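Local coordinates for protein NADH dehydrogenase (Methanothermobacter marburgensis, PDB 4R81) that binds flavin mononucleotide in a flavodoxin-like fold and probably catalyses the oxidation of NADH or NADPH with a quinone as acceptor, at residues A[6-10]-A[75-79]. Sequence-based numbering, arbitrary orientation.
Sequences VYILF and EHERI
The hydroxyl of Tyr7 is used twice by the helix: it donates to Glu75, with OH 2.6 Å from OE1, and accepts a longer bond from Arg78, whose NH1 stands 3.2 Å from OH. The first bond reaches OE1 on its syn side, 17° out of the carboxylate plane; the second is nearly straight, 166° at the hydrogen, and lies in the guanidinium plane. OE1 has a further donor in Trp103 NE1, whereas OE2 and Arg78 NH1, 3.4 Å apart, attract by charge alone because the oxygen lies well off the guanidinium plane. Arg78 NE forms a salt bridge with Glu74 OE2. Strand 5-10 lies between strands 36-41 and 84-90 in the five-stranded parallel sheet of this flavodoxin-like fold, and helix 70-80 packs against it, the segment axes approaching to 9.3 Å; Tyr7 spans the gap because a chi1 of -179° turns CG away from the backbone N. Over the ring, Arg78 CB sits 3.7 Å from the centroid and almost on its normal, a CH-pi contact. Ile79 CG1 meets Tyr7 CD2 obliquely at 4.0 Å. A phenylalanine in place of Tyr7 would keep the ring but probably leave Glu75 OE1 without the tyrosine donor, Trp103 NE1 remaining, and Arg78 NH1 without this acceptor. Leu9 CD1 also comes within 3.9 Å of Glu75 OE1, an apolar methyl beside the carboxylate.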
loop_
_atom_site.group_PDB
_atom_site.type_symbol
_atom_site.label_atom_id
_atom_site.label_comp_id
_atom_site.label_asym_id
_atom_site.label_seq_id
_atom_site.Cartn_x
_atom_site.Cartn_y
_atom_site.Cartn_z
ATOM N N VAL A 6 13.610 -16.902 -11.611
ATOM C CA VAL A 6 12.978 -15.786 -10.918
ATOM C C VAL A 6 11.521 -15.645 -11.319
ATOM O O VAL A 6 11.213 -15.625 -12.510
ATOM C CB VAL A 6 13.669 -14.461 -11.265
ATOM C CG1 VAL A 6 13.200 -13.361 -10.321
ATOM C CG2 VAL A 6 15.172 -14.623 -11.179
ATOM N N TYR A 7 10.628 -15.534 -10.338
ATOM C CA TYR A 7 9.257 -15.132 -10.637
ATOM C C TYR A 7 9.161 -13.634 -10.375
ATOM O O TYR A 7 9.393 -13.161 -9.253
ATOM C CB TYR A 7 8.207 -15.935 -9.844
ATOM C CG TYR A 7 6.770 -15.541 -10.162
ATOM C CD1 TYR A 7 6.330 -15.432 -11.481
ATOM C CD2 TYR A 7 5.856 -15.278 -9.143
ATOM C CE1 TYR A 7 5.019 -15.063 -11.780
ATOM C CE2 TYR A 7 4.546 -14.911 -9.425
ATOM C CZ TYR A 7 4.132 -14.804 -10.747
ATOM O OH TYR A 7 2.837 -14.439 -11.059
ATOM N N ILE A 8 8.838 -12.899 -11.437
ATOM C CA ILE A 8 8.869 -11.447 -11.432
ATOM C C ILE A 8 7.458 -10.891 -11.437
ATOM O O ILE A 8 6.708 -11.067 -12.409
ATOM C CB ILE A 8 9.604 -10.901 -12.670
ATOM C CG1 ILE A 8 11.021 -11.490 -12.780
ATOM C CG2 ILE A 8 9.647 -9.383 -12.621
ATOM C CD1 ILE A 8 11.697 -11.183 -14.108
ATOM N N LEU A 9 7.092 -10.228 -10.345
ATOM C CA LEU A 9 5.799 -9.558 -10.259
ATOM C C LEU A 9 5.962 -8.155 -10.819
ATOM O O LEU A 9 6.775 -7.368 -10.332
ATOM C CB LEU A 9 5.311 -9.482 -8.807
ATOM C CG LEU A 9 4.797 -10.763 -8.137
ATOM C CD1 LEU A 9 3.745 -11.428 -9.020
ATOM C CD2 LEU A 9 5.939 -11.746 -7.800
ATOM N N PHE A 10 5.184 -7.847 -11.843
ATOM C CA PHE A 10 5.259 -6.557 -12.505
ATOM C C PHE A 10 3.915 -5.856 -12.368
ATOM O O PHE A 10 2.872 -6.406 -12.732
ATOM C CB PHE A 10 5.623 -6.746 -13.977
ATOM C CG PHE A 10 5.655 -5.469 -14.758
ATOM C CD1 PHE A 10 6.749 -4.625 -14.686
ATOM C CD2 PHE A 10 4.591 -5.108 -15.560
ATOM C CE1 PHE A 10 6.781 -3.439 -15.412
ATOM C CE2 PHE A 10 4.613 -3.927 -16.275
ATOM C CZ PHE A 10 5.707 -3.094 -16.206
ATOM N N GLU A 75 -0.504 -18.605 -8.293
ATOM C CA GLU A 75 0.623 -17.783 -7.857
ATOM C C GLU A 75 1.585 -18.603 -7.000
ATOM O O GLU A 75 2.807 -18.490 -7.136
ATOM C CB GLU A 75 0.143 -16.537 -7.107
ATOM C CG GLU A 75 -0.630 -15.558 -7.990
ATOM C CD GLU A 75 0.172 -15.109 -9.201
ATOM O OE1 GLU A 75 1.219 -14.438 -9.015
ATOM O OE2 GLU A 75 -0.236 -15.442 -10.344
ATOM N N HIS A 76 1.033 -19.443 -6.129
ATOM C CA HIS A 76 1.865 -20.282 -5.278
ATOM C C HIS A 76 2.680 -21.282 -6.104
ATOM O O HIS A 76 3.830 -21.564 -5.776
ATOM C CB HIS A 76 1.021 -20.982 -4.211
ATOM C CG HIS A 76 0.447 -20.046 -3.194
ATOM N ND1 HIS A 76 -0.317 -20.476 -2.129
ATOM C CD2 HIS A 76 0.536 -18.699 -3.074
ATOM C CE1 HIS A 76 -0.682 -19.433 -1.405
ATOM N NE2 HIS A 76 -0.180 -18.343 -1.956
ATOM N N GLU A 77 2.091 -21.801 -7.180
ATOM C CA GLU A 77 2.829 -22.679 -8.088
ATOM C C GLU A 77 3.977 -21.943 -8.775
ATOM O O GLU A 77 5.087 -22.469 -8.885
ATOM C CB GLU A 77 1.899 -23.280 -9.139
ATOM C CG GLU A 77 0.885 -24.259 -8.595
ATOM C CD GLU A 77 0.219 -25.060 -9.697
ATOM O OE1 GLU A 77 0.907 -25.378 -10.693
ATOM O OE2 GLU A 77 -0.987 -25.367 -9.569
ATOM N N ARG A 78 3.702 -20.729 -9.242
ATOM C CA ARG A 78 4.725 -19.905 -9.883
ATOM C C ARG A 78 5.888 -19.606 -8.939
ATOM O O ARG A 78 7.056 -19.707 -9.326
ATOM C CB ARG A 78 4.107 -18.606 -10.408
ATOM C CG ARG A 78 3.129 -18.834 -11.554
ATOM C CD ARG A 78 2.374 -17.568 -11.928
ATOM N NE ARG A 78 1.427 -17.801 -13.015
ATOM C CZ ARG A 78 0.836 -16.836 -13.708
ATOM N NH1 ARG A 78 1.106 -15.565 -13.442
ATOM N NH2 ARG A 78 -0.013 -17.139 -14.680
ATOM N N ILE A 79 5.564 -19.241 -7.702
ATOM C CA ILE A 79 6.582 -19.017 -6.677
ATOM C C ILE A 79 7.348 -20.313 -6.386
ATOM O O ILE A 79 8.576 -20.303 -6.199
ATOM C CB ILE A 79 5.946 -18.454 -5.387
ATOM C CG1 ILE A 79 5.268 -17.114 -5.689
ATOM C CG2 ILE A 79 6.984 -18.311 -4.280
ATOM C CD1 ILE A 79 4.384 -16.586 -4.565
#